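Local coordinates for protein purine nucleosidase, (IunH-1) (PDB 3T8J) that belongs to the nucleoside hydrolase family, folds round a mixed beta-sheet flanked by helices, and holds a sodium ion in the model, at residues T242-A245 against S249-T252; W49-V54 against I58-G63; I73-V78 against G155-V160. One frame throughout, in Å; residues are numbered along the deposited sequence.

Interaction 1 (T242-A245 against S249-T252); sequences TAIA and SIAT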
loop_
_atom_site.group_PDB
_atom_site.type_symbol
_atom_site.label_atom_id
_atom_site.label_comp_id
_atom_site.label_asym_id
_atom_site.label_seq_id
_atom_site.Cartn_x
_atom_site.Cartn_y
_atom_site.Cartn_z
ATOM N N THR A 242 -8.475 -26.202 20.535
ATOM C CA THR A 242 -8.313 -26.657 21.916
ATOM C C THR A 242 -8.143 -28.180 22.005
ATOM O O THR A 242 -7.306 -28.691 22.755
ATOM C CB THR A 242 -9.518 -26.196 22.776
ATOM O OG1 THR A 242 -9.681 -24.770 22.655
ATOM C CG2 THR A 242 -9.323 -26.540 24.249
ATOM N N ALA A 243 -8.951 -28.902 21.237
ATOM C CA ALA A 243 -8.885 -30.369 21.217
ATOM C C ALA A 243 -7.513 -30.832 20.737
ATOM O O ALA A 243 -6.960 -31.779 21.289
ATOM C CB ALA A 243 -10.021 -30.972 20.349
ATOM N N ILE A 244 -6.975 -30.171 19.713
ATOM C CA ILE A 244 -5.634 -30.505 19.202
ATOM C C ILE A 244 -4.576 -30.150 20.260
ATOM O O ILE A 244 -3.592 -30.892 20.458
ATOM C CB ILE A 244 -5.357 -29.779 17.867
ATOM C CG1 ILE A 244 -6.220 -30.357 16.752
ATOM C CG2 ILE A 244 -3.874 -29.849 17.487
ATOM C CD1 ILE A 244 -6.261 -29.448 15.528
ATOM N N ALA A 245 -4.752 -29.025 20.967
ATOM C CA ALA A 245 -3.798 -28.681 22.045
ATOM C C ALA A 245 -3.760 -29.768 23.119
ATOM O O ALA A 245 -2.691 -30.174 23.587
ATOM C CB ALA A 245 -4.127 -27.319 22.654
ATOM N N SER A 249 -2.845 -35.913 18.335
ATOM C CA SER A 249 -3.221 -36.897 17.308
ATOM C C SER A 249 -4.551 -36.555 16.619
ATOM O O SER A 249 -4.893 -37.153 15.600
ATOM C CB SER A 249 -3.266 -38.321 17.887
ATOM O OG SER A 249 -4.405 -38.535 18.699
ATOM N N ILE A 250 -5.293 -35.587 17.152
ATOM C CA ILE A 250 -6.510 -35.119 16.467
ATOM C C ILE A 250 -6.137 -34.433 15.146
ATOM O O ILE A 250 -6.878 -34.550 14.161
ATOM C CB ILE A 250 -7.390 -34.243 17.388
ATOM C CG1 ILE A 250 -7.942 -35.114 18.528
ATOM C CG2 ILE A 250 -8.546 -33.580 16.590
ATOM C CD1 ILE A 250 -8.646 -34.376 19.632
ATOM N N ALA A 251 -4.970 -33.778 15.097
ATOM C CA ALA A 251 -4.424 -33.270 13.829
ATOM C C ALA A 251 -3.796 -34.416 13.028
ATOM O O ALA A 251 -2.954 -35.177 13.540
ATOM C CB ALA A 251 -3.401 -32.148 14.070
ATOM N N THR A 252 -4.235 -34.574 11.789
ATOM C CA THR A 252 -3.764 -35.680 10.946
ATOM C C THR A 252 -2.828 -35.269 9.794
ATOM O O THR A 252 -2.206 -36.135 9.162
ATOM C CB THR A 252 -4.951 -36.483 10.399
ATOM O OG1 THR A 252 -5.858 -35.582 9.764
ATOM C CG2 THR A 252 -5.689 -37.188 11.528
#

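Interaction 2 (W49-V54 against I58-G63); sequences WALEQV and IPVYPG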
loop_
_atom_site.group_PDB
_atom_site.type_symbol
_atom_site.label_atom_id
_atom_site.label_comp_id
_atom_site.label_asym_id
_atom_site.label_seq_id
_atom_site.Cartn_x
_atom_site.Cartn_y
_atom_site.Cartn_z
ATOM N N TRP A 49 -19.194 -15.417 34.306
ATOM C CA TRP A 49 -20.357 -16.272 34.387
ATOM C C TRP A 49 -20.018 -17.725 34.043
ATOM O O TRP A 49 -20.448 -18.624 34.744
ATOM C CB TRP A 49 -21.468 -15.754 33.477
ATOM C CG TRP A 49 -22.700 -16.609 33.473
ATOM C CD1 TRP A 49 -23.761 -16.520 34.325
ATOM C CD2 TRP A 49 -22.988 -17.688 32.585
ATOM N NE1 TRP A 49 -24.704 -17.473 34.018
ATOM C CE2 TRP A 49 -24.263 -18.201 32.951
ATOM C CE3 TRP A 49 -22.313 -18.257 31.507
ATOM C CZ2 TRP A 49 -24.841 -19.270 32.303
ATOM C CZ3 TRP A 49 -22.902 -19.335 30.851
ATOM C CH2 TRP A 49 -24.155 -19.820 31.255
ATOM N N ALA A 50 -19.250 -17.955 32.982
ATOM C CA ALA A 50 -18.867 -19.311 32.590
ATOM C C ALA A 50 -18.125 -20.052 33.710
ATOM O O ALA A 50 -18.413 -21.219 33.990
ATOM C CB ALA A 50 -18.013 -19.272 31.317
ATOM N N LEU A 51 -17.187 -19.372 34.361
ATOM C CA LEU A 51 -16.440 -19.966 35.473
ATOM C C LEU A 51 -17.354 -20.346 36.633
ATOM O O LEU A 51 -17.150 -21.374 37.285
ATOM C CB LEU A 51 -15.304 -19.031 35.930
ATOM C CG LEU A 51 -14.152 -18.889 34.946
ATOM C CD1 LEU A 51 -13.331 -17.660 35.328
ATOM C CD2 LEU A 51 -13.267 -20.140 34.925
ATOM N N GLU A 52 -18.351 -19.507 36.919
ATOM C CA GLU A 52 -19.335 -19.813 37.975
ATOM C C GLU A 52 -20.103 -21.119 37.752
ATOM O O GLU A 52 -20.422 -21.825 38.729
ATOM C CB GLU A 52 -20.324 -18.646 38.183
ATOM C CG GLU A 52 -19.679 -17.417 38.802
ATOM C CD GLU A 52 -20.662 -16.286 39.157
ATOM O OE1 GLU A 52 -21.851 -16.316 38.742
ATOM O OE2 GLU A 52 -20.209 -15.364 39.878
ATOM N N GLN A 53 -20.380 -21.463 36.495
ATOM C CA GLN A 53 -21.179 -22.665 36.203
ATOM C C GLN A 53 -20.431 -23.946 36.531
ATOM O O GLN A 53 -21.049 -25.002 36.691
ATOM C CB GLN A 53 -21.681 -22.701 34.751
ATOM C CG GLN A 53 -22.351 -21.399 34.257
ATOM C CD GLN A 53 -23.339 -20.820 35.246
ATOM O OE1 GLN A 53 -24.325 -21.465 35.624
ATOM N NE2 GLN A 53 -23.052 -19.610 35.731
ATOM N N VAL A 54 -19.103 -23.832 36.606
ATOM C CA VAL A 54 -18.239 -24.973 36.922
ATOM C C VAL A 54 -17.455 -24.775 38.224
ATOM O O VAL A 54 -16.442 -25.444 38.467
ATOM C CB VAL A 54 -17.302 -25.300 35.737
ATOM C CG1 VAL A 54 -18.122 -25.785 34.538
ATOM C CG2 VAL A 54 -16.409 -24.110 35.343
ATOM N N ILE A 58 -10.933 -18.943 38.919
ATOM C CA ILE A 58 -9.775 -18.598 38.074
ATOM C C ILE A 58 -9.827 -17.100 37.762
ATOM O O ILE A 58 -10.889 -16.575 37.455
ATOM C CB ILE A 58 -9.785 -19.448 36.795
ATOM C CG1 ILE A 58 -9.548 -20.921 37.140
ATOM C CG2 ILE A 58 -8.728 -18.923 35.766
ATOM C CD1 ILE A 58 -9.957 -21.892 36.058
ATOM N N PRO A 59 -8.702 -16.384 37.868
ATOM C CA PRO A 59 -8.790 -14.953 37.617
ATOM C C PRO A 59 -9.036 -14.605 36.151
ATOM O O PRO A 59 -8.480 -15.253 35.245
ATOM C CB PRO A 59 -7.436 -14.421 38.059
ATOM C CG PRO A 59 -6.505 -15.610 37.906
ATOM C CD PRO A 59 -7.332 -16.796 38.261
ATOM N N VAL A 60 -9.882 -13.598 35.940
ATOM C CA VAL A 60 -10.191 -13.029 34.639
ATOM C C VAL A 60 -9.589 -11.625 34.551
ATOM O O VAL A 60 -9.901 -10.740 35.356
ATOM C CB VAL A 60 -11.730 -12.965 34.388
ATOM C CG1 VAL A 60 -12.036 -12.307 33.061
ATOM C CG2 VAL A 60 -12.309 -14.402 34.480
ATOM N N TYR A 61 -8.659 -11.450 33.608
ATOM C CA TYR A 61 -7.967 -10.192 33.408
ATOM C C TYR A 61 -8.441 -9.497 32.131
ATOM O O TYR A 61 -8.146 -9.956 31.008
ATOM C CB TYR A 61 -6.442 -10.439 33.310
ATOM C CG TYR A 61 -5.810 -11.010 34.551
ATOM C CD1 TYR A 61 -5.417 -10.186 35.590
ATOM C CD2 TYR A 61 -5.565 -12.392 34.685
ATOM C CE1 TYR A 61 -4.875 -10.688 36.717
ATOM C CE2 TYR A 61 -4.987 -12.902 35.826
ATOM C CZ TYR A 61 -4.639 -12.052 36.849
ATOM O OH TYR A 61 -4.071 -12.539 38.020
ATOM N N PRO A 62 -9.157 -8.369 32.280
ATOM C CA PRO A 62 -9.511 -7.611 31.098
ATOM C C PRO A 62 -8.268 -7.040 30.422
ATOM O O PRO A 62 -7.403 -6.468 31.083
ATOM C CB PRO A 62 -10.417 -6.494 31.660
ATOM C CG PRO A 62 -10.956 -7.071 32.962
ATOM C CD PRO A 62 -9.711 -7.752 33.501
ATOM N N GLY A 63 -8.216 -7.162 29.105
ATOM C CA GLY A 63 -7.085 -6.645 28.330
ATOM C C GLY A 63 -7.490 -5.542 27.373
ATOM O O GLY A 63 -8.330 -4.674 27.688
#

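Interaction 3 (I73-V78 against G155-V160); sequences ITVEKV and GNITPV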
loop_
_atom_site.group_PDB
_atom_site.type_symbol
_atom_site.label_atom_id
_atom_site.label_comp_id
_atom_site.label_asym_id
_atom_site.label_seq_id
_atom_site.Cartn_x
_atom_site.Cartn_y
_atom_site.Cartn_z
ATOM N N ILE A 73 -14.844 -4.214 13.548
ATOM C CA ILE A 73 -16.283 -4.348 13.841
ATOM C C ILE A 73 -16.505 -5.564 14.720
ATOM O O ILE A 73 -15.834 -6.608 14.551
ATOM C CB ILE A 73 -17.132 -4.444 12.562
ATOM C CG1 ILE A 73 -16.736 -5.637 11.697
ATOM C CG2 ILE A 73 -16.991 -3.151 11.735
ATOM C CD1 ILE A 73 -17.728 -5.966 10.576
ATOM N N THR A 74 -17.433 -5.434 15.682
ATOM C CA THR A 74 -17.969 -6.598 16.347
ATOM C C THR A 74 -18.936 -7.340 15.395
ATOM O O THR A 74 -19.380 -6.772 14.381
ATOM C CB THR A 74 -18.647 -6.225 17.653
ATOM O OG1 THR A 74 -19.662 -5.246 17.380
ATOM C CG2 THR A 74 -17.617 -5.675 18.674
ATOM N N VAL A 75 -19.233 -8.595 15.719
ATOM C CA VAL A 75 -20.103 -9.449 14.916
ATOM C C VAL A 75 -21.232 -10.115 15.757
ATOM O O VAL A 75 -21.405 -11.347 15.774
ATOM C CB VAL A 75 -19.301 -10.465 14.080
ATOM C CG1 VAL A 75 -18.623 -9.736 12.884
ATOM C CG2 VAL A 75 -18.268 -11.184 14.944
ATOM N N GLU A 76 -22.005 -9.284 16.455
ATOM C CA GLU A 76 -23.165 -9.793 17.190
ATOM C C GLU A 76 -24.207 -10.409 16.244
ATOM O O GLU A 76 -25.011 -11.234 16.683
ATOM C CB GLU A 76 -23.750 -8.719 18.127
ATOM C CG GLU A 76 -22.800 -8.431 19.316
ATOM C CD GLU A 76 -23.003 -7.082 19.993
ATOM O OE1 GLU A 76 -24.092 -6.496 19.863
ATOM O OE2 GLU A 76 -22.062 -6.603 20.672
ATOM N N LYS A 77 -24.186 -10.058 14.953
ATOM C CA LYS A 77 -25.066 -10.740 13.987
ATOM C C LYS A 77 -24.729 -12.241 13.895
ATOM O O LYS A 77 -25.596 -13.084 13.630
ATOM C CB LYS A 77 -25.031 -10.062 12.606
ATOM C CG LYS A 77 -23.711 -10.201 11.829
ATOM C CD LYS A 77 -23.736 -9.453 10.516
ATOM C CE LYS A 77 -22.415 -9.521 9.755
ATOM N NZ LYS A 77 -22.545 -8.789 8.437
ATOM N N VAL A 78 -23.440 -12.569 14.075
ATOM C CA VAL A 78 -22.975 -13.932 13.953
ATOM C C VAL A 78 -23.236 -14.734 15.229
ATOM O O VAL A 78 -23.664 -15.888 15.157
ATOM C CB VAL A 78 -21.436 -13.943 13.638
ATOM C CG1 VAL A 78 -20.883 -15.381 13.630
ATOM C CG2 VAL A 78 -21.115 -13.239 12.297
ATOM N N GLY A 155 -12.034 -16.809 3.509
ATOM C CA GLY A 155 -12.181 -16.091 4.761
ATOM C C GLY A 155 -13.630 -16.067 5.254
ATOM O O GLY A 155 -14.544 -16.499 4.563
ATOM N N ASN A 156 -13.795 -15.562 6.460
ATOM C CA ASN A 156 -15.137 -15.355 7.041
ATOM C C ASN A 156 -15.518 -13.885 7.201
ATOM O O ASN A 156 -16.587 -13.463 6.736
ATOM C CB ASN A 156 -15.361 -16.178 8.323
ATOM C CG ASN A 156 -14.386 -15.902 9.470
ATOM O OD1 ASN A 156 -13.407 -15.171 9.344
ATOM N ND2 ASN A 156 -14.669 -16.510 10.628
ATOM N N ILE A 157 -14.645 -13.081 7.796
ATOM C CA ILE A 157 -14.965 -11.665 8.010
ATOM C C ILE A 157 -14.919 -10.880 6.696
ATOM O O ILE A 157 -15.739 -9.990 6.488
ATOM C CB ILE A 157 -14.057 -11.029 9.109
ATOM C CG1 ILE A 157 -14.533 -9.613 9.457
ATOM C CG2 ILE A 157 -12.543 -11.069 8.732
ATOM C CD1 ILE A 157 -15.964 -9.496 10.008
ATOM N N THR A 158 -13.961 -11.184 5.832
ATOM C CA THR A 158 -13.936 -10.715 4.447
ATOM C C THR A 158 -13.845 -11.958 3.565
ATOM O O THR A 158 -13.609 -13.073 4.072
ATOM C CB THR A 158 -12.799 -9.748 4.133
ATOM O OG1 THR A 158 -11.583 -10.522 3.939
ATOM C CG2 THR A 158 -12.576 -8.723 5.221
ATOM N N PRO A 159 -14.001 -11.798 2.248
ATOM C CA PRO A 159 -13.873 -12.976 1.395
ATOM C C PRO A 159 -12.543 -13.745 1.549
ATOM O O PRO A 159 -12.512 -14.953 1.352
ATOM C CB PRO A 159 -13.983 -12.400 -0.001
ATOM C CG PRO A 159 -14.874 -11.217 0.164
ATOM C CD PRO A 159 -14.472 -10.629 1.490
ATOM N N VAL A 160 -11.474 -13.046 1.923
ATOM C CA VAL A 160 -10.143 -13.658 1.925
ATOM C C VAL A 160 -9.415 -13.714 3.282
ATOM O O VAL A 160 -8.323 -14.306 3.344
ATOM C CB VAL A 160 -9.219 -12.959 0.888
ATOM C CG1 VAL A 160 -9.712 -13.199 -0.553
ATOM C CG2 VAL A 160 -9.076 -11.480 1.157
#

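Interaction 1 (T242-A245 against S249-T252)
Ile250 meets the last turn of helix 237-246 with both branches of its side chain, and Ile244 answers from the helix. All the contacts that join 242-245 to 249-252 are van der Waals; no hydrogen bond or salt bridge crosses between them. Two isoleucines carry most of the apolar packing. CG1 of Ile244 lies 4.0 Å from CG2 of Ile250, where the two side chains cross on a slant. The longer branch of Ile250 reaches on to the preceding helical residue, where its CD1 rests 3.7 Å from CB of Ala243. A chi1 of -67° turns CG1 of Ile250 anti to its carbonyl carbon, and an extended chi2 of 171° carries CD1 out to this methyl. Next along the chain, CB of Ala251 sits 4.1 Å from CG2 of Ile244 and almost as near its CD1, so that one methyl lies against both methyls of the isoleucine.

A second kind of contact sets carbon against backbone polar atoms. CD1 of Ile250 approaches the carbonyl oxygen of Ala243 to 3.5 Å, and CG1 of Ile244 stands 4.0 Å from the amide N of Ala251.

Several backbone atoms bond to other parts of the chain. Ile250 and Thr252 make backbone hydrogen bonds with Asn296 and Glu294, respectively, while Ala245 O accepts one from Arg2 NH2. Val292 of strand 289-295 touches both Ile244 and Ala251, and Phe300 of helix 297-308 packs on Ala243.

The contact thus packs the end of helix 237-246 against the 3-10 turn and first residue of strand 251-261, which follow it closely in the chain. With no polar bond across it, cohesion here rests mainly on close fit and the burial of apolar surface.

Interaction 2 (W49-V54 against I58-G63)
Leu51 points from helix 40-53 onto Ile58 and Val60, closing the beta-alpha-beta unit made by strand 27-33, helix 40-53 and strand 60-62. The tight part is a fork: CD1 of the leucine reaches Val60 and the carbonyl oxygen of Ile58, CD2 the side chain of Ile58. CD1 comes within 3.5 Å of CG2 of Val60, the two side chains running antiparallel, side by side, and the same methyl lies 3.4 Å from the carbonyl oxygen of Ile58. The Leu51 and Ile58 side chains cross nearly perpendicularly, CD2 of the leucine lying 3.9 Å from CD1 of Ile58 and nearly as close to its CB. The three residues are buried, and Leu18 of helix 12-23, Val28 and Ile33 of strand 27-33 and Leu48 of helix 40-53 pack round them.

The side of the helix bearing Trp49 and Gln53 is looser, partly exposed and without contact to 58-63. There Gln53 folds back along its own helix, chi1 -49° and chi2 -46°, which brings its amide nitrogen NE2 over one face of the Trp49 indole, toward the rim. NE2 of Gln53 donates to the carbonyl oxygen of Trp49 at 3.0 Å, with an N-H...O angle of 165°.

Interaction 3 (I73-V78 against G155-V160)
CD1 of Ile157 touches both Ile73 and Val75, and this one methyl makes every close contact between 73-78 and 155-160. Toward Ile73, the CD1 methyls of the two isoleucines meet 4.0 Å apart, the side chains coming from opposite directions. Toward Val75 the approach is slanted, with CD1 of Ile157 lying 3.9 Å from CG1 of the valine. The isoleucine does not leave its backbone aimed at the other segment; a chi1 of -172° sets CG1 opposite the backbone N, and a chi2 of 60° then bends CD1 across to both partners. Ile73 meets it with CG1 lodged between its own backbone N and carbonyl carbon (chi1 59°). Of the three, Ile73 is exposed, whereas Val75 and Ile157 are buried, and Phe163 of helix 163-167 touches both of these.

The loop that presents Ile157 is held by its own polar bonds. Gly155 N donates to Pro159 O at 2.9 Å, and Thr158 OG1 accepts from Val160 N at 3.2 Å. Asn156 OD1 takes a hydrogen bond from Phe163 N, tying the loop to the next helix. A second subunit bonds to the same loop: Thr281 OG1 of that subunit pairs with Ile157 O, and its Arg276 NH1 with Pro159 O.

Val75 is the N-cap residue of helix 76-79, and its side chain is about 10 Å from the bound sodium ion. The contact joins two loop regions beside a subunit interface; on the 155-160 side, the Thr158 to Val160 bond is that of an ST turn.

In the fold
All three contacts are apolar, and no hydrogen bond crosses any of them. Interactions 1 and 2 both reach the same mixed sheet, near opposite ends of its strand order: one packs a helix at the start of strand 251-261, the other on the outermost strand 60-62. Nearly all their touching residues are buried, Ala251 being partly exposed, and no other subunit takes part. Interaction 3 bridges 76 intervening residues, whereas the others span short turns; it buries the least surface, includes one exposed residue and lies against a second subunit, whose polar groups bond to its loop. Strand 60-62 and helix 76-79 are consecutive elements, yet interactions 2 and 3 stay about 13 Å apart at their nearest atoms.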